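Local coordinates for TqaA (Penicillium aethiopicum, PDB 5DLK), which is a fungal nonribosomal peptide synthetase whose terminal condensation-like (CT) domain, the part described here, probably closes the finished peptide into a macrocycle, at residues Lys270-Pro275 and Ile459-Ser464; Asp420-Phe425 and Ser441-Gln446. All blocks are in the same frame, centred on the assembly; numbering follows the deposited sequence.

How the contacts relate
Both contacts reach the same six-stranded mixed sheet of the condensation-like domain, near opposite ends of helix 446-465. Contact 2 packs the loop leading into that helix against the start of strand 422-428; contact 1 packs the last turns of the helix against the end of edge strand 265-272. Strand 433-440 lies between these two strands in the sheet. Along the chain the order is 270-275, 420-425, 441-446, 459-464, so both segments of contact 2 fall between those of contact 1 in sequence. Their centres are 21 Å apart and their nearest atoms about 7 Å. Together they illustrate how local and distant pairings position one helix on one sheet.

Contact 1 of 2, residues Lys270-Pro275 and Ile459-Ser464; sequences KGIVPP and IITKFS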
ATOM      1  N   LYS A 270      -4.322  13.629 -14.468  1.00 19.55           N
ATOM      2  CA  LYS A 270      -5.397  14.074 -15.359  1.00 20.74           C
ATOM      3  C   LYS A 270      -6.729  13.887 -14.646  1.00 22.41           C
ATOM      4  O   LYS A 270      -7.084  12.778 -14.250  1.00 21.91           O
ATOM      5  CB  LYS A 270      -5.373  13.307 -16.686  1.00 21.25           C
ATOM      6  CG  LYS A 270      -6.457  13.709 -17.705  1.00 27.04           C
ATOM      7  CD  LYS A 270      -6.417  15.202 -17.982  1.00 29.41           C
ATOM      8  CE  LYS A 270      -6.884  15.542 -19.399  1.00 39.44           C
ATOM      9  NZ  LYS A 270      -8.340  15.416 -19.558  1.00 43.36           N
ATOM     10  N   GLY A 271      -7.475  14.972 -14.463  1.00 20.12           N
ATOM     11  CA  GLY A 271      -8.782  14.850 -13.839  1.00 20.78           C
ATOM     12  C   GLY A 271      -9.914  14.832 -14.848  1.00 21.28           C
ATOM     13  O   GLY A 271      -9.879  15.555 -15.851  1.00 20.41           O
ATOM     14  N   ILE A 272     -10.920  14.004 -14.589  1.00 16.91           N
ATOM     15  CA  ILE A 272     -12.117  13.961 -15.425  1.00 18.61           C
ATOM     16  C   ILE A 272     -13.355  14.062 -14.570  1.00 16.75           C
ATOM     17  O   ILE A 272     -13.288  13.846 -13.372  1.00 18.47           O
ATOM     18  CB  ILE A 272     -12.208  12.663 -16.265  1.00 20.40           C
ATOM     19  CG1 ILE A 272     -12.185  11.428 -15.357  1.00 18.26           C
ATOM     20  CG2 ILE A 272     -11.068  12.599 -17.243  1.00 20.91           C
ATOM     21  CD1 ILE A 272     -12.451  10.113 -16.137  1.00 20.83           C
ATOM     22  N   VAL A 273     -14.479  14.418 -15.198  1.00 17.61           N
ATOM     23  CA  VAL A 273     -15.772  14.375 -14.543  1.00 16.92           C
ATOM     24  C   VAL A 273     -15.977  12.984 -13.947  1.00 20.69           C
ATOM     25  O   VAL A 273     -15.687  12.007 -14.630  1.00 22.54           O
ATOM     26  CB  VAL A 273     -16.892  14.678 -15.529  1.00 22.42           C
ATOM     27  CG1 VAL A 273     -18.246  14.551 -14.845  1.00 24.62           C
ATOM     28  CG2 VAL A 273     -16.673  16.071 -16.137  1.00 21.86           C
ATOM     29  N   PRO A 274     -16.430  12.896 -12.678  1.00 22.25           N
ATOM     30  CA  PRO A 274     -16.613  11.577 -12.051  1.00 20.58           C
ATOM     31  C   PRO A 274     -17.539  10.723 -12.900  1.00 27.04           C
ATOM     32  O   PRO A 274     -18.659  11.144 -13.216  1.00 23.41           O
ATOM     33  CB  PRO A 274     -17.230  11.909 -10.697  1.00 25.31           C
ATOM     34  CG  PRO A 274     -16.619  13.254 -10.361  1.00 24.01           C
ATOM     35  CD  PRO A 274     -16.602  13.989 -11.701  1.00 25.30           C
ATOM     36  N   PRO A 275     -17.049   9.554 -13.328  1.00 22.97           N
ATOM     37  CA  PRO A 275     -17.842   8.753 -14.260  1.00 23.87           C
ATOM     38  C   PRO A 275     -19.147   8.275 -13.656  1.00 22.68           C
ATOM     39  O   PRO A 275     -19.234   8.010 -12.457  1.00 23.53           O
ATOM     40  CB  PRO A 275     -16.927   7.566 -14.575  1.00 26.83           C
ATOM     41  CG  PRO A 275     -15.556   8.040 -14.259  1.00 22.64           C
ATOM     42  CD  PRO A 275     -15.695   9.012 -13.132  1.00 20.28           C
ATOM     43  N   ILE A 459     -10.804   7.112 -22.449  1.00 14.83           N
ATOM     44  CA  ILE A 459     -11.537   5.842 -22.560  1.00 13.04           C
ATOM     45  C   ILE A 459     -12.526   5.682 -21.421  1.00 14.78           C
ATOM     46  O   ILE A 459     -13.676   5.287 -21.654  1.00 15.99           O
ATOM     47  CB  ILE A 459     -10.566   4.634 -22.590  1.00 15.71           C
ATOM     48  CG1 ILE A 459      -9.670   4.714 -23.830  1.00 18.91           C
ATOM     49  CG2 ILE A 459     -11.369   3.295 -22.610  1.00 14.11           C
ATOM     50  CD1 ILE A 459      -8.363   3.960 -23.656  1.00 20.11           C
ATOM     51  N   ILE A 460     -12.107   5.998 -20.196  1.00 12.75           N
ATOM     52  CA  ILE A 460     -13.017   5.909 -19.048  1.00 14.58           C
ATOM     53  C   ILE A 460     -14.270   6.760 -19.299  1.00 16.59           C
ATOM     54  O   ILE A 460     -15.405   6.315 -19.105  1.00 16.06           O
ATOM     55  CB  ILE A 460     -12.332   6.372 -17.752  1.00 15.34           C
ATOM     56  CG1 ILE A 460     -11.239   5.365 -17.330  1.00 14.30           C
ATOM     57  CG2 ILE A 460     -13.357   6.512 -16.632  1.00 15.19           C
ATOM     58  CD1 ILE A 460     -10.332   5.870 -16.170  1.00 17.36           C
ATOM     59  N   THR A 461     -14.051   8.013 -19.695  1.00 17.63           N
ATOM     60  CA  THR A 461     -15.198   8.887 -19.965  1.00 16.80           C
ATOM     61  C   THR A 461     -16.061   8.375 -21.130  1.00 18.46           C
ATOM     62  O   THR A 461     -17.284   8.446 -21.082  1.00 19.81           O
ATOM     63  CB  THR A 461     -14.740  10.317 -20.257  1.00 20.67           C
ATOM     64  OG1 THR A 461     -14.107  10.834 -19.084  1.00 17.82           O
ATOM     65  CG2 THR A 461     -15.933  11.186 -20.615  1.00 19.90           C
ATOM     66  N   LYS A 462     -15.429   7.836 -22.164  1.00 17.30           N
ATOM     67  CA  LYS A 462     -16.199   7.307 -23.288  1.00 17.55           C
ATOM     68  C   LYS A 462     -17.056   6.108 -22.856  1.00 19.95           C
ATOM     69  O   LYS A 462     -18.228   5.999 -23.226  1.00 18.22           O
ATOM     70  CB  LYS A 462     -15.262   6.926 -24.430  1.00 21.96           C
ATOM     71  CG  LYS A 462     -15.976   6.576 -25.730  1.00 34.33           C
ATOM     72  CD  LYS A 462     -15.089   6.861 -26.942  1.00 40.84           C
ATOM     73  CE  LYS A 462     -14.626   8.315 -26.958  1.00 40.19           C
ATOM     74  NZ  LYS A 462     -13.835   8.638 -28.183  1.00 39.43           N
ATOM     75  N   PHE A 463     -16.468   5.215 -22.067  1.00 16.52           N
ATOM     76  CA  PHE A 463     -17.202   4.057 -21.549  1.00 18.63           C
ATOM     77  C   PHE A 463     -18.427   4.490 -20.742  1.00 20.05           C
ATOM     78  O   PHE A 463     -19.514   3.921 -20.877  1.00 21.37           O
ATOM     79  CB  PHE A 463     -16.295   3.199 -20.667  1.00 17.70           C
ATOM     80  CG  PHE A 463     -15.343   2.284 -21.427  1.00 16.20           C
ATOM     81  CD1 PHE A 463     -15.261   2.298 -22.800  1.00 16.64           C
ATOM     82  CD2 PHE A 463     -14.533   1.397 -20.715  1.00 18.56           C
ATOM     83  CE1 PHE A 463     -14.366   1.459 -23.479  1.00 16.79           C
ATOM     84  CE2 PHE A 463     -13.654   0.540 -21.374  1.00 18.14           C
ATOM     85  CZ  PHE A 463     -13.570   0.556 -22.743  1.00 15.45           C
ATOM     86  N   SER A 464     -18.226   5.507 -19.910  1.00 18.98           N
ATOM     87  CA  SER A 464     -19.245   6.044 -19.022  1.00 21.09           C
ATOM     88  C   SER A 464     -20.384   6.695 -19.810  1.00 22.82           C
ATOM     89  O   SER A 464     -21.573   6.510 -19.510  1.00 23.37           O
ATOM     90  CB  SER A 464     -18.593   7.074 -18.078  1.00 25.56           C
ATOM     91  OG  SER A 464     -19.561   7.814 -17.358  1.00 33.68           O
TER
HETATM   92  O   HOH W   1     -15.997  10.937 -17.008  1.00 23.91           O
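Ile272, the last residue of edge strand 265-272 in the condensation-like domain, lays its side chain against Ile460 and Thr461 near the end of helix 446-465. CB already lies 3.9 Å from Thr461 OG1, and the CG2 branch stays at the same hydroxyl. CG1 sits between the backbone N and the carbonyl carbon (chi1 58°), and the extended second torsion (chi2 173°) carries CD1 onward to the helix. There CD1 meets two atoms, Thr461 OG1 at 3.5 Å and Ile460 CG2 at 3.7 Å. The two isoleucine side chains cross at about a right angle, whereas Ile272 and Thr461 run past one another in opposite directions.

Ile460 CG2 is shared: Pro275 CG touches it as well, at 3.6 Å. One helical turn on, Ser464 OG packs against Pro275 CA at 3.7 Å and is hydrogen-bonded to the backbone N of Thr276, the next residue. Leu433 and Leu286 also touch Pro275, whose side chain is about 11 Å from that of Thr282, a phosphopantetheine-binding residue of this protein, although no such ligand is bound here.

Polar linkage across the pair is indirect. A water donates to Val273 O at 2.6 Å and is hydrogen-bonded to Thr461 OG1 at 2.8 Å, bridging the two segments beside the apolar contacts. The chemistry is therefore divided: methyl and ring carbons around Ile460 CG2 join the strand end to the helix, while the hydroxyls of Thr461 and Ser464 tie the polar backbone of the departing loop to the same helical surface, one through water and the other directly.

Contact 2 of 2, residues Asp420-Phe425 and Ser441-Gln446; sequences DEVWIF and SRVLGQ
Asp420 and Val443 bring their CA atoms to 6.3 Å, and the backbones then diverge, the CA atoms of Val422 and Leu444 being 7.7 Å apart. The setting is a beta-hairpin, strands 422-428 and 433-440, followed by helix 446-465, in the CoA-dependent acyltransferase fold of condensation domains; Gly445 holds the N-cap position of that helix.

Val443 is central. Its two methyl groups straddle the carbonyl oxygen of Asp420: CG1, anti to the backbone N (chi1 175°), lies 3.4 Å from Asp420 O, and CG2 lies 3.6 Å from the same Asp420 O. CG1 also reaches Val422 CG2 at 3.9 Å, the two valines passing in opposite directions. An alanine in place of Val443 would probably open a gap between Asp420 O and Val422 CG2, and leave the loop less firmly seated on the start of the strand.

Leu444 approaches Val422 at about a right angle, placing CD2 near both valine methyls, 4.0 Å from Val422 CG1. Leu452 of the helix touches both side chains, so this apolar patch continues beneath the helix. On the solvent-exposed side, Asp420 OD1 and Arg442 NH2 form a long salt bridge of 3.7 Å, with the carboxylate and guanidinium planes 34° apart; such a spacing suggests a loose electrostatic attraction.

The CB of Glu421 points away from the loop; its OE2 forms a salt bridge with Arg64. Trp423 NE1 donates to the anti lone pair of Glu421 OE2 at 2.8 Å, the oxygen lying 18° out of the indole plane.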
ATOM      1  N   ASP A 420      11.183  -0.401 -12.517  1.00 21.81           N
ATOM      2  CA  ASP A 420      10.968  -0.411 -13.974  1.00 20.99           C
ATOM      3  C   ASP A 420       9.484  -0.377 -14.352  1.00 23.34           C
ATOM      4  O   ASP A 420       9.152  -0.190 -15.516  1.00 24.41           O
ATOM      5  CB  ASP A 420      11.620  -1.643 -14.610  1.00 29.29           C
ATOM      6  CG  ASP A 420      13.138  -1.586 -14.565  1.00 42.29           C
ATOM      7  OD1 ASP A 420      13.701  -0.470 -14.655  1.00 35.18           O
ATOM      8  OD2 ASP A 420      13.760  -2.663 -14.431  1.00 49.09           O
ATOM      9  N   GLU A 421       8.602  -0.552 -13.370  1.00 21.80           N
ATOM     10  CA  GLU A 421       7.161  -0.618 -13.631  1.00 17.79           C
ATOM     11  C   GLU A 421       6.472   0.748 -13.768  1.00 21.28           C
ATOM     12  O   GLU A 421       6.981   1.784 -13.310  1.00 18.77           O
ATOM     13  CB  GLU A 421       6.470  -1.408 -12.519  1.00 17.77           C
ATOM     14  CG  GLU A 421       6.271  -0.621 -11.209  1.00 18.61           C
ATOM     15  CD  GLU A 421       7.554  -0.459 -10.395  1.00 21.63           C
ATOM     16  OE1 GLU A 421       8.524  -1.192 -10.665  1.00 24.35           O
ATOM     17  OE2 GLU A 421       7.571   0.394  -9.478  1.00 19.33           O
ATOM     18  N   VAL A 422       5.304   0.735 -14.403  1.00 16.18           N
ATOM     19  CA  VAL A 422       4.459   1.918 -14.507  1.00 14.91           C
ATOM     20  C   VAL A 422       3.269   1.686 -13.583  1.00 17.75           C
ATOM     21  O   VAL A 422       2.672   0.609 -13.605  1.00 15.95           O
ATOM     22  CB  VAL A 422       3.978   2.168 -15.956  1.00 17.43           C
ATOM     23  CG1 VAL A 422       2.924   3.289 -15.996  1.00 14.46           C
ATOM     24  CG2 VAL A 422       5.167   2.498 -16.840  1.00 19.08           C
ATOM     25  N   TRP A 423       2.977   2.671 -12.734  1.00 14.90           N
ATOM     26  CA  TRP A 423       1.775   2.662 -11.909  1.00 14.12           C
ATOM     27  C   TRP A 423       0.705   3.576 -12.464  1.00 14.95           C
ATOM     28  O   TRP A 423       1.003   4.703 -12.881  1.00 16.22           O
ATOM     29  CB  TRP A 423       2.103   3.119 -10.470  1.00 14.91           C
ATOM     30  CG  TRP A 423       3.077   2.272  -9.765  1.00 13.35           C
ATOM     31  CD1 TRP A 423       4.440   2.315  -9.878  1.00 15.20           C
ATOM     32  CD2 TRP A 423       2.783   1.237  -8.815  1.00 16.15           C
ATOM     33  NE1 TRP A 423       5.008   1.369  -9.042  1.00 16.51           N
ATOM     34  CE2 TRP A 423       4.011   0.689  -8.398  1.00 15.64           C
ATOM     35  CE3 TRP A 423       1.599   0.706  -8.298  1.00 15.07           C
ATOM     36  CZ2 TRP A 423       4.092  -0.355  -7.463  1.00 17.87           C
ATOM     37  CZ3 TRP A 423       1.679  -0.319  -7.360  1.00 18.38           C
ATOM     38  CH2 TRP A 423       2.913  -0.846  -6.962  1.00 16.95           C
ATOM     39  N   ILE A 424      -0.544   3.104 -12.460  1.00 13.80           N
ATOM     40  CA  ILE A 424      -1.680   3.973 -12.716  1.00 16.44           C
ATOM     41  C   ILE A 424      -2.553   3.962 -11.481  1.00 17.02           C
ATOM     42  O   ILE A 424      -3.124   2.939 -11.147  1.00 16.75           O
ATOM     43  CB  ILE A 424      -2.517   3.526 -13.925  1.00 16.31           C
ATOM     44  CG1 ILE A 424      -1.683   3.595 -15.211  1.00 16.38           C
ATOM     45  CG2 ILE A 424      -3.775   4.420 -14.044  1.00 18.92           C
ATOM     46  CD1 ILE A 424      -2.387   3.043 -16.449  1.00 19.64           C
ATOM     47  N   PHE A 425      -2.626   5.088 -10.781  1.00 14.97           N
ATOM     48  CA  PHE A 425      -3.519   5.213  -9.638  1.00 15.46           C
ATOM     49  C   PHE A 425      -4.745   6.021 -10.046  1.00 17.95           C
ATOM     50  O   PHE A 425      -4.625   6.972 -10.821  1.00 20.96           O
ATOM     51  CB  PHE A 425      -2.847   5.917  -8.459  1.00 17.11           C
ATOM     52  CG  PHE A 425      -1.591   5.255  -7.961  1.00 18.51           C
ATOM     53  CD1 PHE A 425      -1.652   4.217  -7.046  1.00 19.22           C
ATOM     54  CD2 PHE A 425      -0.343   5.698  -8.391  1.00 19.55           C
ATOM     55  CE1 PHE A 425      -0.469   3.619  -6.566  1.00 17.23           C
ATOM     56  CE2 PHE A 425       0.825   5.115  -7.908  1.00 17.22           C
ATOM     57  CZ  PHE A 425       0.756   4.075  -7.004  1.00 17.48           C
ATOM     58  N   SER A 441      11.334   8.450 -15.246  1.00 21.51           N
ATOM     59  CA  SER A 441      11.344   9.164 -16.511  1.00 24.26           C
ATOM     60  C   SER A 441      12.081   8.384 -17.593  1.00 25.01           C
ATOM     61  O   SER A 441      11.895   8.642 -18.783  1.00 27.59           O
ATOM     62  CB  SER A 441      11.992  10.548 -16.338  1.00 26.23           C
ATOM     63  OG  SER A 441      13.284  10.388 -15.786  1.00 27.87           O
ATOM     64  N   ARG A 442      12.928   7.444 -17.184  1.00 25.77           N
ATOM     65  CA  ARG A 442      13.623   6.594 -18.147  1.00 27.29           C
ATOM     66  C   ARG A 442      12.660   5.573 -18.745  1.00 31.54           C
ATOM     67  O   ARG A 442      12.823   5.151 -19.882  1.00 31.34           O
ATOM     68  CB  ARG A 442      14.784   5.840 -17.509  1.00 28.92           C
ATOM     69  CG  ARG A 442      15.966   6.669 -17.043  1.00 38.50           C
ATOM     70  CD  ARG A 442      16.777   5.795 -16.091  1.00 42.91           C
ATOM     71  NE  ARG A 442      15.918   4.700 -15.637  1.00 51.96           N
ATOM     72  CZ  ARG A 442      16.268   3.737 -14.792  1.00 49.91           C
ATOM     73  NH1 ARG A 442      17.492   3.713 -14.272  1.00 54.02           N
ATOM     74  NH2 ARG A 442      15.379   2.796 -14.471  1.00 48.51           N
ATOM     75  N   VAL A 443      11.681   5.161 -17.947  1.00 25.76           N
ATOM     76  CA  VAL A 443      10.703   4.161 -18.367  1.00 24.64           C
ATOM     77  C   VAL A 443       9.609   4.814 -19.182  1.00 26.43           C
ATOM     78  O   VAL A 443       9.237   4.344 -20.253  1.00 27.88           O
ATOM     79  CB  VAL A 443      10.093   3.445 -17.145  1.00 23.21           C
ATOM     80  CG1 VAL A 443       8.975   2.488 -17.584  1.00 24.34           C
ATOM     81  CG2 VAL A 443      11.174   2.707 -16.391  1.00 24.77           C
ATOM     82  N   LEU A 444       9.117   5.931 -18.673  1.00 23.31           N
ATOM     83  CA  LEU A 444       8.062   6.656 -19.335  1.00 25.44           C
ATOM     84  C   LEU A 444       8.370   8.146 -19.266  1.00 26.42           C
ATOM     85  O   LEU A 444       8.315   8.743 -18.191  1.00 22.78           O
ATOM     86  CB  LEU A 444       6.732   6.309 -18.663  1.00 25.84           C
ATOM     87  CG  LEU A 444       5.421   6.517 -19.398  1.00 24.42           C
ATOM     88  CD1 LEU A 444       5.314   5.672 -20.696  1.00 25.11           C
ATOM     89  CD2 LEU A 444       4.282   6.190 -18.443  1.00 22.36           C
ATOM     90  N   GLY A 445       8.729   8.741 -20.405  1.00 24.83           N
ATOM     91  CA  GLY A 445       9.083  10.144 -20.453  1.00 25.49           C
ATOM     92  C   GLY A 445       7.862  10.999 -20.200  1.00 26.05           C
ATOM     93  O   GLY A 445       6.737  10.508 -20.312  1.00 26.03           O
ATOM     94  N   GLN A 446       8.074  12.264 -19.853  1.00 23.47           N
ATOM     95  CA  GLN A 446       6.960  13.139 -19.501  1.00 26.32           C
ATOM     96  C   GLN A 446       5.860  13.223 -20.571  1.00 27.48           C
ATOM     97  O   GLN A 446       4.680  13.097 -20.242  1.00 25.81           O
ATOM     98  CB  GLN A 446       7.445  14.553 -19.188  1.00 26.07           C
ATOM     99  CG  GLN A 446       6.298  15.461 -18.737  1.00 24.46           C
ATOM    100  CD  GLN A 446       5.622  14.947 -17.465  1.00 27.42           C
ATOM    101  OE1 GLN A 446       6.190  15.023 -16.376  1.00 30.00           O
ATOM    102  NE2 GLN A 446       4.411  14.410 -17.605  1.00 26.12           N
TER